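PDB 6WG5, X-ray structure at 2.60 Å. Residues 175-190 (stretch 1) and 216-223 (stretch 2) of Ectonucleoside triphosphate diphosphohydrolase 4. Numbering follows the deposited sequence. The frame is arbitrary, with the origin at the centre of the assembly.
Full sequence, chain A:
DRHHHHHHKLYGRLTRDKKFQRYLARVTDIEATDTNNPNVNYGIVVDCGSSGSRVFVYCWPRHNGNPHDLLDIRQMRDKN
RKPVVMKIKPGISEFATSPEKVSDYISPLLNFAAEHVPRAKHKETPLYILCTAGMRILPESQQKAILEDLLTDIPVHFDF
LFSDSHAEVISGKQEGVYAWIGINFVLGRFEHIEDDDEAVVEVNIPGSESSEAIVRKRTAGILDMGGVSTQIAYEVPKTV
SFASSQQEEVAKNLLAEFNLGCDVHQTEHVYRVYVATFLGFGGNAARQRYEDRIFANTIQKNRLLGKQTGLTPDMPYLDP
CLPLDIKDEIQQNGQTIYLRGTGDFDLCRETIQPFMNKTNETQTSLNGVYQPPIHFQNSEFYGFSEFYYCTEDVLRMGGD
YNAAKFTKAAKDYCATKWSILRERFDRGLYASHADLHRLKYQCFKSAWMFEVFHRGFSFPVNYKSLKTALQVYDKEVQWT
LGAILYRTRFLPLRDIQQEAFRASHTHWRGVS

Stretch 1 (175-190) EGVYAWIGINFVLGRF
Stretch 2, residues 216-223: RKRTAGIL

How are the two backbones laid against each other? Residues 175-186 of stretch 1 form helix that begins earlier in the chain, with phi/psi near -64/-42, and Gly188 ends it in a Schellman motif: its phi/psi of 79/17 suits glycine, and Gly188 N bonds Phe185 O (2.8 Å) while Arg189 N bonds Asn184 O (2.9 Å). Stretch 2 is extended, with strand at 216-217, a loop after it, and strand again by 221-223. The second strand's axis passes 8.7 Å from the helix axis, their N-to-C directions 120° apart, so stretch 2 runs back from the helix's C-terminal end. Two CA pairs set the register: Arg189 CA lies 5.8 Å from Lys217 CA, and Trp180 CA lies 6.7 Å from Ile222 CA.

What does the first strand offer the end of the helix? Lys217 (phi/psi -56/134) points its CB toward stretch 1 and extends its chain, chi1 m and the remaining chi angles t, until NZ donates to Gly188 O at 2.9 Å. Its ammonium thus serves a carbonyl that lies beyond the last helical turn. Two waters reinforce this junction: one donates to Leu187 O (2.8 Å) and accepts from Lys217 NZ (3.2 Å), while another donates to both Arg189 O (2.6 Å) and Lys217 O (2.8 Å), joining the two backbones.

How does the loop at Arg218 and Thr219 meet the charged and aromatic side chains? Arg189, chi1 m, chi2 m, chi3 t and chi4 89°, curls its guanidinium nearer to stretch 2, and NH1 donates to Arg218 O at 3.0 Å, the acceptor lying near the guanidinium plane. Arg218 itself (-65/143) contributes its carbonyl here, while its guanidinium is bonded elsewhere in the structure. Thr219 (-99/169, chi1 p) sets OG1 at the edge of the indole, 3.4 Å from Trp180 CZ2. A water accepts from Trp180 NE1 (3.1 Å) and donates to Thr219 OG1 (2.7 Å), bridging the two polar groups.

Why is Asn184 so well matched to Ala220? With chi1 m and chi2 -83°, its amide uses both ends on one residue's backbone: Ala220 N donates to Asn184 OD1 at 2.7 Å, nearly linear at 171°, and Asn184 ND2 donates to Ala220 O at 3.1 Å. Asn184 ND2 also donates to Trp180 O at 2.9 Å, tying the side chain back to its own helix. Ala220 (-110/125) brings its CB to 4.1 Å from Leu187 CD1, an apolar contact beside the polar pair.

What does the second strand bury against the helix? Gly221 (-76/167) passes the edge of the Trp180 ring, its CA 4.3 Å from NE1. Ile222 (-127/131, chi1 p, chi2 t) then points toward the helix: its CG2 packs 3.7 Å from Ile183 CG2, while its CD1 lies 4.1 Å from both Ala179 CB and Trp180 CB. Leu223 (-115/130) is out of reach, and the contact ends there.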

# COMPACT_ATOMS: atom_id res chain seq x y z
N GLU A 175 -3.30 -5.95 -5.54
CA GLU A 175 -3.51 -4.72 -4.78
C GLU A 175 -2.20 -3.96 -4.62
O GLU A 175 -2.17 -2.73 -4.72
CB GLU A 175 -4.12 -5.05 -3.42
CG GLU A 175 -4.81 -3.87 -2.75
CD GLU A 175 -5.30 -4.20 -1.35
OE1 GLU A 175 -5.37 -5.40 -1.01
OE2 GLU A 175 -5.60 -3.25 -0.59
N GLY A 176 -1.11 -4.67 -4.36
CA GLY A 176 0.19 -4.02 -4.26
C GLY A 176 0.63 -3.39 -5.57
O GLY A 176 1.15 -2.28 -5.59
N VAL A 177 0.42 -4.10 -6.69
CA VAL A 177 0.77 -3.54 -7.99
C VAL A 177 -0.04 -2.28 -8.25
O VAL A 177 0.51 -1.24 -8.63
CB VAL A 177 0.55 -4.59 -9.10
CG1 VAL A 177 0.84 -3.98 -10.48
CG2 VAL A 177 1.44 -5.80 -8.87
N TYR A 178 -1.36 -2.35 -8.06
CA TYR A 178 -2.20 -1.19 -8.30
C TYR A 178 -1.76 -0.00 -7.45
O TYR A 178 -1.73 1.14 -7.93
CB TYR A 178 -3.67 -1.53 -8.01
CG TYR A 178 -4.31 -2.48 -9.01
CD1 TYR A 178 -3.89 -2.52 -10.34
CD2 TYR A 178 -5.34 -3.32 -8.63
CE1 TYR A 178 -4.48 -3.37 -11.25
CE2 TYR A 178 -5.94 -4.18 -9.53
CZ TYR A 178 -5.50 -4.20 -10.84
OH TYR A 178 -6.09 -5.06 -11.74
N ALA A 179 -1.43 -0.24 -6.18
CA ALA A 179 -0.96 0.85 -5.33
C ALA A 179 0.38 1.39 -5.84
O ALA A 179 0.62 2.60 -5.80
CB ALA A 179 -0.84 0.37 -3.89
N TRP A 180 1.26 0.50 -6.31
CA TRP A 180 2.53 0.95 -6.85
C TRP A 180 2.34 1.79 -8.10
O TRP A 180 3.02 2.80 -8.30
CB TRP A 180 3.42 -0.26 -7.14
CG TRP A 180 4.76 0.09 -7.71
CD1 TRP A 180 5.90 0.34 -7.01
CD2 TRP A 180 5.10 0.22 -9.09
NE1 TRP A 180 6.93 0.62 -7.88
CE2 TRP A 180 6.46 0.56 -9.16
CE3 TRP A 180 4.37 0.09 -10.28
CZ2 TRP A 180 7.12 0.76 -10.37
CZ3 TRP A 180 5.03 0.30 -11.48
CH2 TRP A 180 6.39 0.63 -11.52
N ILE A 181 1.39 1.40 -8.96
CA ILE A 181 1.08 2.20 -10.14
C ILE A 181 0.51 3.55 -9.73
O ILE A 181 0.84 4.59 -10.32
CB ILE A 181 0.10 1.44 -11.06
CG1 ILE A 181 0.77 0.20 -11.66
CG2 ILE A 181 -0.43 2.35 -12.18
CD1 ILE A 181 -0.18 -0.73 -12.38
N GLY A 182 -0.34 3.57 -8.71
CA GLY A 182 -0.99 4.81 -8.31
C GLY A 182 0.01 5.88 -7.90
O GLY A 182 -0.08 7.02 -8.35
N ILE A 183 0.97 5.51 -7.05
CA ILE A 183 1.90 6.51 -6.53
C ILE A 183 2.82 7.00 -7.64
O ILE A 183 3.06 8.21 -7.78
CB ILE A 183 2.69 5.95 -5.34
CG1 ILE A 183 3.54 7.07 -4.71
CG2 ILE A 183 3.57 4.78 -5.76
CD1 ILE A 183 4.32 6.64 -3.49
N ASN A 184 3.35 6.09 -8.45
CA ASN A 184 4.27 6.49 -9.51
C ASN A 184 3.57 7.31 -10.57
O ASN A 184 4.20 8.16 -11.22
CB ASN A 184 4.93 5.27 -10.13
CG ASN A 184 6.05 4.71 -9.26
OD1 ASN A 184 7.17 5.21 -9.30
ND2 ASN A 184 5.73 3.70 -8.47
N PHE A 185 2.27 7.09 -10.78
CA PHE A 185 1.53 7.88 -11.75
C PHE A 185 1.45 9.33 -11.32
O PHE A 185 1.81 10.24 -12.08
CB PHE A 185 0.14 7.28 -11.95
CG PHE A 185 -0.67 8.01 -12.98
CD1 PHE A 185 -0.33 7.94 -14.32
CD2 PHE A 185 -1.77 8.76 -12.61
CE1 PHE A 185 -1.08 8.60 -15.27
CE2 PHE A 185 -2.52 9.43 -13.55
CZ PHE A 185 -2.17 9.35 -14.89
N VAL A 186 0.98 9.58 -10.09
CA VAL A 186 0.86 10.96 -9.62
C VAL A 186 2.23 11.61 -9.54
O VAL A 186 2.36 12.82 -9.74
CB VAL A 186 0.13 11.01 -8.26
CG1 VAL A 186 -1.29 10.48 -8.40
CG2 VAL A 186 0.89 10.23 -7.20
N LEU A 187 3.27 10.83 -9.24
CA LEU A 187 4.63 11.36 -9.23
C LEU A 187 5.18 11.60 -10.63
O LEU A 187 6.28 12.14 -10.76
CB LEU A 187 5.56 10.42 -8.47
CG LEU A 187 5.33 10.29 -6.96
CD1 LEU A 187 6.34 9.32 -6.36
CD2 LEU A 187 5.42 11.63 -6.26
N GLY A 188 4.45 11.21 -11.67
CA GLY A 188 4.87 11.47 -13.03
C GLY A 188 5.93 10.54 -13.57
O GLY A 188 6.57 10.86 -14.57
N ARG A 189 6.13 9.38 -12.94
CA ARG A 189 7.19 8.47 -13.34
C ARG A 189 6.87 7.69 -14.60
O ARG A 189 7.77 7.04 -15.15
CB ARG A 189 7.50 7.50 -12.20
CG ARG A 189 7.80 8.20 -10.87
CD ARG A 189 8.94 9.20 -11.01
NE ARG A 189 9.16 9.95 -9.78
CZ ARG A 189 9.97 9.56 -8.80
NH1 ARG A 189 10.65 8.43 -8.90
NH2 ARG A 189 10.11 10.32 -7.72
N PHE A 190 5.63 7.74 -15.08
CA PHE A 190 5.27 7.16 -16.36
C PHE A 190 5.24 8.19 -17.48
O PHE A 190 5.02 7.83 -18.64
CB PHE A 190 3.91 6.46 -16.25
CG PHE A 190 3.86 5.41 -15.18
CD1 PHE A 190 4.89 4.48 -15.05
CD2 PHE A 190 2.80 5.35 -14.29
CE1 PHE A 190 4.84 3.51 -14.07
CE2 PHE A 190 2.76 4.38 -13.31
CZ PHE A 190 3.78 3.46 -13.20
N ARG A 216 14.86 4.88 -18.75
CA ARG A 216 13.64 5.64 -18.49
C ARG A 216 13.67 6.12 -17.04
O ARG A 216 14.58 5.79 -16.27
CB ARG A 216 12.40 4.79 -18.77
CG ARG A 216 12.31 3.54 -17.92
CD ARG A 216 11.09 2.70 -18.24
NE ARG A 216 11.01 1.53 -17.37
CZ ARG A 216 10.35 0.42 -17.65
NH1 ARG A 216 10.34 -0.59 -16.78
NH2 ARG A 216 9.70 0.29 -18.80
N LYS A 217 12.65 6.90 -16.68
CA LYS A 217 12.56 7.44 -15.33
C LYS A 217 12.58 6.32 -14.29
O LYS A 217 11.88 5.31 -14.42
CB LYS A 217 11.27 8.24 -15.16
CG LYS A 217 11.31 9.65 -15.71
CD LYS A 217 10.06 10.41 -15.28
CE LYS A 217 10.00 11.80 -15.87
NZ LYS A 217 8.76 12.51 -15.44
N ARG A 218 13.39 6.52 -13.25
CA ARG A 218 13.35 5.64 -12.09
C ARG A 218 12.00 5.75 -11.40
O ARG A 218 11.40 6.83 -11.33
CB ARG A 218 14.47 6.01 -11.12
CG ARG A 218 14.62 5.08 -9.94
CD ARG A 218 15.77 5.52 -9.06
NE ARG A 218 15.49 6.79 -8.39
CZ ARG A 218 16.39 7.50 -7.72
NH1 ARG A 218 17.64 7.08 -7.63
NH2 ARG A 218 16.03 8.64 -7.15
N THR A 219 11.50 4.63 -10.89
CA THR A 219 10.26 4.60 -10.14
C THR A 219 10.53 4.61 -8.64
O THR A 219 11.66 4.42 -8.18
CB THR A 219 9.42 3.37 -10.51
OG1 THR A 219 10.19 2.18 -10.29
CG2 THR A 219 8.98 3.44 -11.96
N ALA A 220 9.47 4.82 -7.87
CA ALA A 220 9.54 4.88 -6.41
C ALA A 220 8.86 3.65 -5.83
O ALA A 220 7.70 3.37 -6.14
CB ALA A 220 8.88 6.16 -5.88
N GLY A 221 9.59 2.91 -4.99
CA GLY A 221 9.01 1.80 -4.27
C GLY A 221 8.15 2.28 -3.12
O GLY A 221 8.19 3.44 -2.72
N ILE A 222 7.36 1.35 -2.58
CA ILE A 222 6.47 1.66 -1.47
C ILE A 222 6.71 0.65 -0.35
O ILE A 222 6.78 -0.56 -0.60
CB ILE A 222 4.98 1.66 -1.90
CG1 ILE A 222 4.64 0.39 -2.68
CG2 ILE A 222 4.69 2.89 -2.74
CD1 ILE A 222 3.18 0.30 -3.10
N LEU A 223 6.87 1.16 0.86
CA LEU A 223 6.90 0.37 2.08
C LEU A 223 5.69 0.76 2.92
O LEU A 223 5.44 1.95 3.14
CB LEU A 223 8.19 0.62 2.87
CG LEU A 223 9.44 -0.10 2.39
CD1 LEU A 223 10.68 0.70 2.74
CD2 LEU A 223 9.50 -1.48 3.03
O HOH W 1 10.03 1.06 -7.81
O HOH W 2 8.53 12.69 -12.30
O HOH W 3 9.40 5.08 -15.59